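Local atomic coordinates of lipolytic enzyme, G-D-S-L family (Bacteroides thetaiotaomicron, PDB entry 7BR2), a protein that metabolises the drug diltiazem as an SGNH-type serine esterase of a gut bacterium and may also have lysophospholipase activity. Residues Asp211-Val215 with Val290-Phe296; Phe226-Val231 with Glu299-Glu303; Tyr265-Leu270 with Lys439-Arg443. All coordinates share one frame. Numbering follows the deposited sequence.

Contacts 1 and 2 are buried, whereas contact 3, its centre about 24 Å from that of the chain, is partly exposed. Helix 296-300 joins the first two: Phe-296 begins it in contact 1, Glu-299 lies near its C-terminal end in contact 2, and Phe-296 CE2 packs 3.9 Å from Asn-301 CB. Contacts 2 and 3 meet where Glu-303 OE2 lies 2.5 Å from Tyr-265 OH, a probable hydrogen bond between neighbouring sheets. The chemistry changes accordingly. Contact 1 relies on side-chain packing and a close pair of acid groups, contact 2 on two backbone hydrogen bonds between parallel-running segments, and contact 3 on an antiparallel bridge, a proline and a water.

Contact 1 (Asp211-Val215 with Val290-Phe296); sequences DGHMV and VIKEVPF
Residues 211-215 form one turn of helix 210-223, with Val-215 N hydrogen-bonded to Asp-211 O at 2.9 Å; the loop 290-296 lies against this turn, nearest at Asp-211 and Val-290, whose CA atoms are 5.2 Å apart. Val-290 points toward the helix: its CB is 3.5 Å from Met-214 CG, and its CG2 is 3.8 Å from Val-215 CG2. Its O accepts from Glu-293 N (3.1 Å) and Val-294 N (3.2 Å), so the loop coils up and returns Glu-293 to the helix. Glu-293 (m, t) places OE1 3.3 Å from Val-215 CG2 and OE2 2.8 Å from OD2 of Asp-211 (chi1 p). Val-294, now extended, sets CG1 4.1 Å from Val-215 CG2. Pro-295 centres an inverse gamma turn, with a weak 2.7 Å hydrogen bond from Phe-296 N to Val-294 O, and is the N-cap residue of helix 296-300. Phe-296 (chi1 t) makes a Met-aromatic contact with Met-214 (chi1 t, chi2 p): SD is 5.5 Å from the ring centroid, oblique to the ring, and Met-214 CE is 3.5 Å from Phe-296 CE1. The contact joins helix 210-223, which begins within the GDSL-like hydrolase region, to the loop between strand 260-267 and helix 296-300. Asp-211 OD2 also forms a salt bridge with Lys-285, but the two acid oxygens are so close that one group probably holds a proton, while buried Glu-293 OE1 has no partner in the model.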
ATOM      1  N   ASP A 211       7.538   3.416  -5.632  1.00 35.41           N
ATOM      2  CA  ASP A 211       8.096   2.068  -5.648  1.00 36.52           C
ATOM      3  C   ASP A 211       8.282   1.538  -4.234  1.00 35.86           C
ATOM      4  O   ASP A 211       7.961   0.376  -3.950  1.00 35.84           O
ATOM      5  CB  ASP A 211       9.426   2.050  -6.410  1.00 38.29           C
ATOM      6  CG  ASP A 211      10.458   3.019  -5.834  1.00 38.92           C
ATOM      7  OD1 ASP A 211      10.098   4.177  -5.502  1.00 39.14           O
ATOM      8  OD2 ASP A 211      11.617   2.600  -5.652  1.00 35.42           O
ATOM      9  N   GLY A 212       8.803   2.375  -3.332  1.00 36.17           N
ATOM     10  CA  GLY A 212       8.959   1.942  -1.956  1.00 34.25           C
ATOM     11  C   GLY A 212       7.634   1.595  -1.310  1.00 40.06           C
ATOM     12  O   GLY A 212       7.523   0.589  -0.598  1.00 33.85           O
ATOM     13  N   HIS A 213       6.604   2.411  -1.565  1.00 32.34           N
ATOM     14  CA  HIS A 213       5.287   2.127  -1.007  1.00 32.11           C
ATOM     15  C   HIS A 213       4.689   0.870  -1.619  1.00 31.31           C
ATOM     16  O   HIS A 213       3.991   0.120  -0.929  1.00 30.76           O
ATOM     17  CB  HIS A 213       4.374   3.341  -1.196  1.00 30.23           C
ATOM     18  CG  HIS A 213       4.606   4.405  -0.175  1.00 27.81           C
ATOM     19  ND1 HIS A 213       4.066   4.345   1.094  1.00 33.22           N
ATOM     20  CD2 HIS A 213       5.393   5.503  -0.195  1.00 27.95           C
ATOM     21  CE1 HIS A 213       4.490   5.378   1.800  1.00 29.04           C
ATOM     22  NE2 HIS A 213       5.293   6.100   1.039  1.00 29.73           N
ATOM     23  N   MET A 214       4.990   0.590  -2.887  1.00 29.43           N
ATOM     24  CA  MET A 214       4.497  -0.651  -3.469  1.00 32.02           C
ATOM     25  C   MET A 214       5.237  -1.849  -2.885  1.00 36.00           C
ATOM     26  O   MET A 214       4.633  -2.904  -2.668  1.00 32.82           O
ATOM     27  CB  MET A 214       4.613  -0.609  -4.990  1.00 29.89           C
ATOM     28  CG  MET A 214       3.857  -1.721  -5.693  1.00 30.08           C
ATOM     29  SD  MET A 214       2.149  -1.931  -5.127  1.00 31.80           S
ATOM     30  CE  MET A 214       2.117  -3.692  -4.819  1.00 32.61           C
ATOM     31  N   VAL A 215       6.529  -1.697  -2.583  1.00 34.81           N
ATOM     32  CA  VAL A 215       7.247  -2.762  -1.887  1.00 38.15           C
ATOM     33  C   VAL A 215       6.664  -2.970  -0.500  1.00 34.44           C
ATOM     34  O   VAL A 215       6.517  -4.107  -0.033  1.00 38.64           O
ATOM     35  CB  VAL A 215       8.760  -2.457  -1.838  1.00 37.10           C
ATOM     36  CG1 VAL A 215       9.447  -3.341  -0.825  1.00 33.68           C
ATOM     37  CG2 VAL A 215       9.379  -2.662  -3.215  1.00 34.79           C
ATOM     38  N   VAL A 290       8.088  -1.543  -8.818  1.00 38.01           N
ATOM     39  CA  VAL A 290       8.151  -2.644  -7.858  1.00 41.40           C
ATOM     40  C   VAL A 290       8.609  -3.921  -8.532  1.00 39.35           C
ATOM     41  O   VAL A 290       9.271  -4.761  -7.904  1.00 41.77           O
ATOM     42  CB  VAL A 290       6.783  -2.886  -7.169  1.00 39.50           C
ATOM     43  CG1 VAL A 290       5.783  -3.548  -8.126  1.00 31.95           C
ATOM     44  CG2 VAL A 290       6.936  -3.760  -5.932  1.00 29.24           C
ATOM     45  N   ILE A 291       8.303  -4.083  -9.825  1.00 40.57           N
ATOM     46  CA  ILE A 291       8.625  -5.359 -10.462  1.00 43.39           C
ATOM     47  C   ILE A 291      10.125  -5.604 -10.526  1.00 43.82           C
ATOM     48  O   ILE A 291      10.541  -6.754 -10.553  1.00 45.35           O
ATOM     49  CB  ILE A 291       7.978  -5.492 -11.845  1.00 42.49           C
ATOM     50  CG1 ILE A 291       8.601  -4.558 -12.873  1.00 44.81           C
ATOM     51  CG2 ILE A 291       6.472  -5.277 -11.751  1.00 43.35           C
ATOM     52  CD1 ILE A 291       7.890  -4.649 -14.225  1.00 46.77           C
ATOM     53  N   LYS A 292      10.953  -4.558 -10.525  1.00 43.57           N
ATOM     54  CA  LYS A 292      12.404  -4.724 -10.616  1.00 48.22           C
ATOM     55  C   LYS A 292      13.092  -4.795  -9.254  1.00 51.64           C
ATOM     56  O   LYS A 292      14.317  -4.948  -9.200  1.00 53.13           O
ATOM     57  CB  LYS A 292      13.023  -3.592 -11.449  1.00 51.13           C
ATOM     58  CG  LYS A 292      12.698  -3.718 -12.924  1.00 53.17           C
ATOM     59  CD  LYS A 292      12.035  -2.474 -13.439  1.00 54.76           C
ATOM     60  CE  LYS A 292      13.053  -1.525 -14.028  1.00 57.11           C
ATOM     61  NZ  LYS A 292      12.393  -0.327 -14.621  1.00 56.27           N
ATOM     62  N   GLU A 293      12.331  -4.780  -8.162  1.00 48.17           N
ATOM     63  CA  GLU A 293      12.890  -4.710  -6.817  1.00 42.28           C
ATOM     64  C   GLU A 293      12.534  -5.907  -5.974  1.00 40.26           C
ATOM     65  O   GLU A 293      13.297  -6.267  -5.081  1.00 44.17           O
ATOM     66  CB  GLU A 293      12.405  -3.441  -6.096  1.00 44.04           C
ATOM     67  CG  GLU A 293      12.732  -2.171  -6.857  1.00 42.68           C
ATOM     68  CD  GLU A 293      12.030  -0.949  -6.305  1.00 51.21           C
ATOM     69  OE1 GLU A 293      11.014  -1.100  -5.585  1.00 50.06           O
ATOM     70  OE2 GLU A 293      12.503   0.172  -6.593  1.00 47.68           O
ATOM     71  N   VAL A 294      11.379  -6.516  -6.222  1.00 41.24           N
ATOM     72  CA  VAL A 294      10.939  -7.718  -5.522  1.00 37.86           C
ATOM     73  C   VAL A 294      10.260  -8.619  -6.538  1.00 41.63           C
ATOM     74  O   VAL A 294       9.860  -8.162  -7.619  1.00 43.44           O
ATOM     75  CB  VAL A 294       9.973  -7.392  -4.352  1.00 44.57           C
ATOM     76  CG1 VAL A 294      10.678  -6.601  -3.256  1.00 39.62           C
ATOM     77  CG2 VAL A 294       8.738  -6.617  -4.847  1.00 38.77           C
ATOM     78  N   PRO A 295      10.152  -9.924  -6.243  1.00 44.23           N
ATOM     79  CA  PRO A 295       9.465 -10.814  -7.193  1.00 47.06           C
ATOM     80  C   PRO A 295       7.958 -10.602  -7.160  1.00 42.87           C
ATOM     81  O   PRO A 295       7.212 -11.534  -6.835  1.00 39.14           O
ATOM     82  CB  PRO A 295       9.849 -12.223  -6.717  1.00 40.66           C
ATOM     83  CG  PRO A 295      10.615 -12.054  -5.457  1.00 40.86           C
ATOM     84  CD  PRO A 295      10.538 -10.637  -5.014  1.00 44.32           C
ATOM     85  N   PHE A 296       7.494  -9.376  -7.438  1.00 45.45           N
ATOM     86  CA  PHE A 296       6.072  -9.086  -7.260  1.00 44.75           C
ATOM     87  C   PHE A 296       5.227  -9.794  -8.311  1.00 39.38           C
ATOM     88  O   PHE A 296       4.167 -10.347  -7.995  1.00 39.19           O
ATOM     89  CB  PHE A 296       5.779  -7.585  -7.285  1.00 39.11           C
ATOM     90  CG  PHE A 296       4.319  -7.280  -7.079  1.00 34.67           C
ATOM     91  CD1 PHE A 296       3.758  -7.353  -5.809  1.00 34.11           C
ATOM     92  CD2 PHE A 296       3.492  -6.989  -8.147  1.00 38.96           C
ATOM     93  CE1 PHE A 296       2.410  -7.117  -5.606  1.00 33.94           C
ATOM     94  CE2 PHE A 296       2.130  -6.736  -7.946  1.00 35.90           C
ATOM     95  CZ  PHE A 296       1.597  -6.808  -6.677  1.00 33.40           C
TER

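Contact 2 (Phe226-Val231 with Glu299-Glu303); sequences FAGKDV and EMNTE
Two segments run side by side in the same direction, in the register Gly-228 with Glu-299 (CA atoms 4.4 Å apart), Asp-230 with Thr-302 (5.2 Å) and Val-231 with Glu-303 (4.8 Å). Phe-226 to Lys-229 form a type II beta turn, closed by Lys-229 N to Phe-226 O at 3.3 Å. Gly-228 has phi 97°, where a CB would jam against the preceding carbonyl. Glu-299 lies near the C-terminal end of helix 296-300; the chain then opens out through Asn-301 (phi -134°, psi 54°) to Glu-303, where strand 303-308 begins. Two backbone hydrogen bonds hold the pair: Gly-228 N gives to Glu-299 O at 2.8 Å (N-H...O angle 149°), and Val-231 N to Thr-302 O at 2.8 Å (130°). Other polar groups are hydrogen-bonded outside: Glu-299 OE1 to Tyr-218 OH, Asn-301 OD1 to Tyr-272 N, Thr-302 OG1 to Met-297 O, and Glu-303 OE2 to Tyr-265 OH and Gln-345 NE2. Asn-336 serves Glu-303 N through OD1 and Asn-301 O through ND2. Met-300 (m, t, t) brings CE 4.0 Å from Ala-227 CB, while its O accepts from Arg-46 NH2. Val-231 (t) packs its CB 3.9 Å from Glu-303 CB. This is the lead-in to a parallel strand pair, 232-237 and 303-308, neighbours in the mixed sheet. Main-chain hydrogen bonding implies a backbone-set register, with the polar side chains tying it to surrounding elements.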
ATOM      1  N   PHE A 226      -0.495 -13.956   1.089  1.00 37.83           N
ATOM      2  CA  PHE A 226      -0.867 -13.921  -0.320  1.00 40.71           C
ATOM      3  C   PHE A 226       0.297 -14.194  -1.266  1.00 39.67           C
ATOM      4  O   PHE A 226       0.074 -14.292  -2.480  1.00 37.54           O
ATOM      5  CB  PHE A 226      -1.474 -12.553  -0.667  1.00 38.80           C
ATOM      6  CG  PHE A 226      -2.702 -12.215   0.133  1.00 39.10           C
ATOM      7  CD1 PHE A 226      -3.723 -13.145   0.294  1.00 42.37           C
ATOM      8  CD2 PHE A 226      -2.822 -10.978   0.748  1.00 31.08           C
ATOM      9  CE1 PHE A 226      -4.849 -12.841   1.042  1.00 38.57           C
ATOM     10  CE2 PHE A 226      -3.941 -10.664   1.500  1.00 37.28           C
ATOM     11  CZ  PHE A 226      -4.955 -11.594   1.652  1.00 33.73           C
ATOM     12  N   ALA A 227       1.527 -14.277  -0.758  1.00 41.41           N
ATOM     13  CA  ALA A 227       2.674 -14.527  -1.625  1.00 48.26           C
ATOM     14  C   ALA A 227       2.641 -15.960  -2.139  1.00 47.59           C
ATOM     15  O   ALA A 227       2.538 -16.911  -1.356  1.00 47.88           O
ATOM     16  CB  ALA A 227       3.977 -14.257  -0.877  1.00 48.72           C
ATOM     17  N   GLY A 228       2.727 -16.114  -3.451  1.00 49.63           N
ATOM     18  CA  GLY A 228       2.669 -17.417  -4.073  1.00 47.89           C
ATOM     19  C   GLY A 228       1.308 -17.806  -4.600  1.00 55.15           C
ATOM     20  O   GLY A 228       1.180 -18.873  -5.222  1.00 49.29           O
ATOM     21  N   LYS A 229       0.284 -17.004  -4.342  1.00 48.70           N
ATOM     22  CA  LYS A 229      -1.049 -17.293  -4.836  1.00 46.50           C
ATOM     23  C   LYS A 229      -1.323 -16.564  -6.143  1.00 48.04           C
ATOM     24  O   LYS A 229      -1.063 -15.363  -6.279  1.00 48.64           O
ATOM     25  CB  LYS A 229      -2.084 -16.952  -3.765  1.00 44.21           C
ATOM     26  CG  LYS A 229      -1.946 -17.866  -2.553  1.00 46.84           C
ATOM     27  CD  LYS A 229      -3.028 -17.619  -1.522  1.00 54.45           C
ATOM     28  CE  LYS A 229      -2.799 -18.462  -0.267  1.00 54.40           C
ATOM     29  NZ  LYS A 229      -3.703 -18.053   0.864  1.00 54.68           N
ATOM     30  N   ASP A 230      -1.852 -17.304  -7.104  1.00 45.27           N
ATOM     31  CA  ASP A 230      -1.968 -16.853  -8.479  1.00 47.09           C
ATOM     32  C   ASP A 230      -3.278 -16.112  -8.676  1.00 42.37           C
ATOM     33  O   ASP A 230      -4.296 -16.438  -8.059  1.00 43.57           O
ATOM     34  CB  ASP A 230      -1.945 -18.055  -9.427  1.00 47.61           C
ATOM     35  CG  ASP A 230      -0.548 -18.540  -9.731  1.00 51.43           C
ATOM     36  OD1 ASP A 230       0.415 -17.802  -9.482  1.00 50.56           O
ATOM     37  OD2 ASP A 230      -0.418 -19.691 -10.199  1.00 50.71           O
ATOM     38  N   VAL A 231      -3.255 -15.142  -9.585  1.00 37.99           N
ATOM     39  CA  VAL A 231      -4.497 -14.518 -10.025  1.00 37.69           C
ATOM     40  C   VAL A 231      -5.422 -15.573 -10.612  1.00 41.85           C
ATOM     41  O   VAL A 231      -6.570 -15.740 -10.183  1.00 39.39           O
ATOM     42  CB  VAL A 231      -4.205 -13.408 -11.050  1.00 35.22           C
ATOM     43  CG1 VAL A 231      -5.497 -12.775 -11.523  1.00 32.18           C
ATOM     44  CG2 VAL A 231      -3.234 -12.375 -10.478  1.00 33.29           C
ATOM     45  N   GLU A 299       5.168 -13.626  -7.468  1.00 40.46           N
ATOM     46  CA  GLU A 299       4.522 -14.074  -6.239  1.00 45.31           C
ATOM     47  C   GLU A 299       3.074 -13.614  -6.113  1.00 39.66           C
ATOM     48  O   GLU A 299       2.268 -14.310  -5.477  1.00 37.77           O
ATOM     49  CB  GLU A 299       5.313 -13.606  -5.012  1.00 41.33           C
ATOM     50  CG  GLU A 299       6.664 -14.284  -4.900  1.00 49.23           C
ATOM     51  CD  GLU A 299       7.449 -13.900  -3.664  1.00 49.70           C
ATOM     52  OE1 GLU A 299       6.852 -13.358  -2.712  1.00 51.14           O
ATOM     53  OE2 GLU A 299       8.677 -14.127  -3.651  1.00 55.27           O
ATOM     54  N   MET A 300       2.715 -12.479  -6.718  1.00 36.71           N
ATOM     55  CA  MET A 300       1.403 -11.884  -6.477  1.00 40.68           C
ATOM     56  C   MET A 300       0.683 -11.375  -7.712  1.00 35.14           C
ATOM     57  O   MET A 300      -0.464 -10.944  -7.581  1.00 36.86           O
ATOM     58  CB  MET A 300       1.502 -10.728  -5.478  1.00 33.34           C
ATOM     59  CG  MET A 300       1.820 -11.163  -4.081  1.00 40.12           C
ATOM     60  SD  MET A 300       1.833  -9.779  -2.925  1.00 42.74           S
ATOM     61  CE  MET A 300       2.492 -10.623  -1.484  1.00 38.27           C
ATOM     62  N   ASN A 301       1.296 -11.372  -8.885  1.00 37.70           N
ATOM     63  CA  ASN A 301       0.616 -10.889 -10.075  1.00 35.60           C
ATOM     64  C   ASN A 301       0.832 -11.839 -11.237  1.00 32.97           C
ATOM     65  O   ASN A 301       1.264 -11.444 -12.317  1.00 33.84           O
ATOM     66  CB  ASN A 301       1.050  -9.475 -10.438  1.00 35.42           C
ATOM     67  CG  ASN A 301      -0.048  -8.711 -11.138  1.00 30.97           C
ATOM     68  OD1 ASN A 301      -1.200  -9.147 -11.155  1.00 30.95           O
ATOM     69  ND2 ASN A 301       0.302  -7.591 -11.753  1.00 33.71           N
ATOM     70  N   THR A 302       0.505 -13.120 -11.031  1.00 41.01           N
ATOM     71  CA  THR A 302       0.610 -14.144 -12.070  1.00 39.67           C
ATOM     72  C   THR A 302      -0.783 -14.617 -12.489  1.00 37.91           C
ATOM     73  O   THR A 302      -1.468 -15.321 -11.734  1.00 39.84           O
ATOM     74  CB  THR A 302       1.464 -15.313 -11.582  1.00 36.47           C
ATOM     75  OG1 THR A 302       2.814 -14.865 -11.414  1.00 42.55           O
ATOM     76  CG2 THR A 302       1.443 -16.445 -12.592  1.00 40.90           C
ATOM     77  N   GLU A 303      -1.183 -14.243 -13.702  1.00 38.12           N
ATOM     78  CA  GLU A 303      -2.405 -14.709 -14.351  1.00 34.67           C
ATOM     79  C   GLU A 303      -1.954 -15.584 -15.519  1.00 34.80           C
ATOM     80  O   GLU A 303      -1.832 -15.131 -16.664  1.00 32.39           O
ATOM     81  CB  GLU A 303      -3.274 -13.513 -14.813  1.00 29.07           C
ATOM     82  CG  GLU A 303      -4.625 -13.904 -15.387  1.00 29.19           C
ATOM     83  CD  GLU A 303      -5.397 -12.727 -15.985  1.00 36.58           C
ATOM     84  OE1 GLU A 303      -4.838 -11.609 -16.104  1.00 31.47           O
ATOM     85  OE2 GLU A 303      -6.581 -12.928 -16.335  1.00 32.91           O
TER

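Contact 3 (Tyr265-Leu270 with Lys439-Arg443); sequences YLAEAL and KPVVR
Pro-440 forms the apolar centre, with 103 Å² covered by the other segment. Its CB lies 3.2 Å from Ala-267 O and 4.3 Å from Ala-267 CB, and its CG touches Leu-270 CD2 at 3.9 Å, Glu-268 C at 3.7 Å and Ala-269 N at 3.7 Å; the chain after strand 260-267 thus bends around the proline. Leu-270 (m, t) also packs on Ile-352 of helix 344-377. Next outward, Leu-266 (t, p) lays CD1 3.6 Å from Pro-440 O and 4.0 Å from Val-442 CG2. Beyond this a single antiparallel bridge joins the segments. Tyr-265 and Arg-443 are a hydrogen-bonded pair: Tyr-265 N gives to Arg-443 O at 2.9 Å (N-H...O angle 158°), and Arg-443 N to Tyr-265 O at 2.9 Å (177°). Leu-266 faces Val-442 (CA atoms 4.6 Å apart), but Ala-267 comes nearest Pro-440 (5.9 Å), so Val-441 is an extra residue in the register. A water bridges the widened gap, donating to Tyr-265 O (2.9 Å) and Val-441 O (2.7 Å) and accepting from Ala-267 N (2.9 Å). At the polar edge, Arg-443 NH1 forms a salt bridge with Asp-319 OD2 and NH2 a hydrogen bond with Gln-348 OE1, and Tyr-265 OH is hydrogen-bonded to Glu-303. The bridge starts strand 443-449, placing this C-terminal strand beside 260-267 in the antiparallel sheet. Direct pairing of these segments stops after one bridge, and beyond it a water and Pro-440 take over.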
ATOM      1  N   TYR A 265     -13.105 -17.579 -20.876  1.00 34.45           N
ATOM      2  CA  TYR A 265     -12.341 -17.484 -19.640  1.00 39.58           C
ATOM      3  C   TYR A 265     -13.120 -16.612 -18.663  1.00 37.08           C
ATOM      4  O   TYR A 265     -13.387 -15.443 -18.958  1.00 35.50           O
ATOM      5  CB  TYR A 265     -10.968 -16.882 -19.955  1.00 36.00           C
ATOM      6  CG  TYR A 265     -10.143 -16.378 -18.794  1.00 34.09           C
ATOM      7  CD1 TYR A 265      -9.778 -17.214 -17.750  1.00 34.99           C
ATOM      8  CD2 TYR A 265      -9.713 -15.065 -18.760  1.00 30.47           C
ATOM      9  CE1 TYR A 265      -9.011 -16.749 -16.705  1.00 29.46           C
ATOM     10  CE2 TYR A 265      -8.946 -14.589 -17.720  1.00 29.67           C
ATOM     11  CZ  TYR A 265      -8.596 -15.436 -16.698  1.00 33.11           C
ATOM     12  OH  TYR A 265      -7.824 -14.959 -15.658  1.00 36.23           O
ATOM     13  N   LEU A 266     -13.518 -17.168 -17.526  1.00 33.54           N
ATOM     14  CA  LEU A 266     -14.171 -16.363 -16.498  1.00 36.89           C
ATOM     15  C   LEU A 266     -13.317 -16.444 -15.240  1.00 35.24           C
ATOM     16  O   LEU A 266     -13.347 -17.445 -14.524  1.00 35.07           O
ATOM     17  CB  LEU A 266     -15.615 -16.811 -16.240  1.00 33.15           C
ATOM     18  CG  LEU A 266     -16.295 -16.029 -15.097  1.00 39.35           C
ATOM     19  CD1 LEU A 266     -16.411 -14.522 -15.423  1.00 39.57           C
ATOM     20  CD2 LEU A 266     -17.658 -16.594 -14.716  1.00 36.69           C
ATOM     21  N   ALA A 267     -12.565 -15.381 -14.974  1.00 36.49           N
ATOM     22  CA  ALA A 267     -11.705 -15.325 -13.804  1.00 34.99           C
ATOM     23  C   ALA A 267     -12.516 -14.937 -12.576  1.00 36.58           C
ATOM     24  O   ALA A 267     -13.572 -14.318 -12.688  1.00 32.19           O
ATOM     25  CB  ALA A 267     -10.576 -14.322 -14.027  1.00 30.41           C
ATOM     26  N   GLU A 268     -12.035 -15.354 -11.402  1.00 37.92           N
ATOM     27  CA  GLU A 268     -12.603 -14.889 -10.146  1.00 33.63           C
ATOM     28  C   GLU A 268     -12.026 -13.554  -9.719  1.00 41.71           C
ATOM     29  O   GLU A 268     -12.641 -12.856  -8.901  1.00 37.63           O
ATOM     30  CB  GLU A 268     -12.365 -15.905  -9.026  1.00 31.82           C
ATOM     31  CG  GLU A 268     -13.010 -17.252  -9.267  1.00 38.22           C
ATOM     32  CD  GLU A 268     -12.514 -18.326  -8.317  1.00 42.82           C
ATOM     33  OE1 GLU A 268     -11.639 -18.029  -7.467  1.00 44.96           O
ATOM     34  OE2 GLU A 268     -12.980 -19.479  -8.444  1.00 50.13           O
ATOM     35  N   ALA A 269     -10.860 -13.191 -10.238  1.00 33.44           N
ATOM     36  CA  ALA A 269     -10.185 -11.980  -9.825  1.00 33.67           C
ATOM     37  C   ALA A 269      -9.594 -11.321 -11.057  1.00 37.49           C
ATOM     38  O   ALA A 269      -9.413 -11.957 -12.097  1.00 32.61           O
ATOM     39  CB  ALA A 269      -9.100 -12.272  -8.783  1.00 38.67           C
ATOM     40  N   LEU A 270      -9.303 -10.040 -10.927  1.00 32.85           N
ATOM     41  CA  LEU A 270      -8.632  -9.256 -11.949  1.00 30.20           C
ATOM     42  C   LEU A 270      -7.134  -9.219 -11.675  1.00 32.50           C
ATOM     43  O   LEU A 270      -6.696  -9.517 -10.559  1.00 30.62           O
ATOM     44  CB  LEU A 270      -9.198  -7.826 -11.980  1.00 34.53           C
ATOM     45  CG  LEU A 270     -10.673  -7.648 -12.357  1.00 34.08           C
ATOM     46  CD1 LEU A 270     -11.094  -6.174 -12.240  1.00 34.13           C
ATOM     47  CD2 LEU A 270     -10.951  -8.187 -13.756  1.00 25.75           C
ATOM     48  N   LYS A 439     -15.920  -6.753 -11.023  1.00 33.16           N
ATOM     49  CA  LYS A 439     -16.273  -8.156 -11.244  1.00 30.97           C
ATOM     50  C   LYS A 439     -15.781  -8.621 -12.610  1.00 29.23           C
ATOM     51  O   LYS A 439     -16.207  -8.064 -13.634  1.00 29.90           O
ATOM     52  CB  LYS A 439     -17.786  -8.346 -11.153  1.00 37.07           C
ATOM     53  CG  LYS A 439     -18.484  -7.480 -10.107  1.00 35.36           C
ATOM     54  CD  LYS A 439     -18.006  -7.837  -8.719  1.00 32.80           C
ATOM     55  CE  LYS A 439     -18.687  -6.962  -7.693  1.00 37.26           C
ATOM     56  NZ  LYS A 439     -17.938  -6.817  -6.419  1.00 34.55           N
ATOM     57  N   PRO A 440     -14.933  -9.643 -12.681  1.00 28.84           N
ATOM     58  CA  PRO A 440     -14.496 -10.131 -13.992  1.00 30.06           C
ATOM     59  C   PRO A 440     -15.690 -10.588 -14.808  1.00 28.88           C
ATOM     60  O   PRO A 440     -16.651 -11.143 -14.276  1.00 29.96           O
ATOM     61  CB  PRO A 440     -13.569 -11.305 -13.653  1.00 34.05           C
ATOM     62  CG  PRO A 440     -13.141 -11.078 -12.250  1.00 34.40           C
ATOM     63  CD  PRO A 440     -14.319 -10.398 -11.576  1.00 36.47           C
ATOM     64  N   VAL A 441     -15.629 -10.343 -16.111  1.00 31.86           N
ATOM     65  CA  VAL A 441     -16.641 -10.828 -17.038  1.00 31.93           C
ATOM     66  C   VAL A 441     -16.007 -11.907 -17.909  1.00 36.42           C
ATOM     67  O   VAL A 441     -14.782 -12.081 -17.934  1.00 29.50           O
ATOM     68  CB  VAL A 441     -17.252  -9.704 -17.905  1.00 31.28           C
ATOM     69  CG1 VAL A 441     -17.928  -8.669 -17.039  1.00 31.43           C
ATOM     70  CG2 VAL A 441     -16.188  -9.049 -18.740  1.00 26.42           C
ATOM     71  N   VAL A 442     -16.865 -12.675 -18.588  1.00 30.10           N
ATOM     72  CA  VAL A 442     -16.380 -13.714 -19.485  1.00 34.66           C
ATOM     73  C   VAL A 442     -15.604 -13.053 -20.615  1.00 36.43           C
ATOM     74  O   VAL A 442     -16.117 -12.164 -21.305  1.00 37.59           O
ATOM     75  CB  VAL A 442     -17.535 -14.579 -20.007  1.00 35.05           C
ATOM     76  CG1 VAL A 442     -17.010 -15.614 -20.984  1.00 41.77           C
ATOM     77  CG2 VAL A 442     -18.241 -15.282 -18.861  1.00 34.91           C
ATOM     78  N   ARG A 443     -14.352 -13.476 -20.795  1.00 33.90           N
ATOM     79  CA  ARG A 443     -13.466 -12.967 -21.836  1.00 36.75           C
ATOM     80  C   ARG A 443     -13.210 -14.045 -22.884  1.00 35.97           C
ATOM     81  O   ARG A 443     -12.901 -15.194 -22.548  1.00 36.94           O
ATOM     82  CB  ARG A 443     -12.140 -12.495 -21.238  1.00 32.84           C
ATOM     83  CG  ARG A 443     -12.281 -11.442 -20.161  1.00 37.21           C
ATOM     84  CD  ARG A 443     -12.830 -10.137 -20.729  1.00 34.48           C
ATOM     85  NE  ARG A 443     -12.868  -9.090 -19.713  1.00 35.54           N
ATOM     86  CZ  ARG A 443     -13.251  -7.837 -19.941  1.00 34.86           C
ATOM     87  NH1 ARG A 443     -13.630  -7.466 -21.161  1.00 34.20           N
ATOM     88  NH2 ARG A 443     -13.251  -6.956 -18.948  1.00 30.15           N
TER
HETATM   89  O   HOH W   1     -12.629 -13.384 -17.047  1.00 35.44           O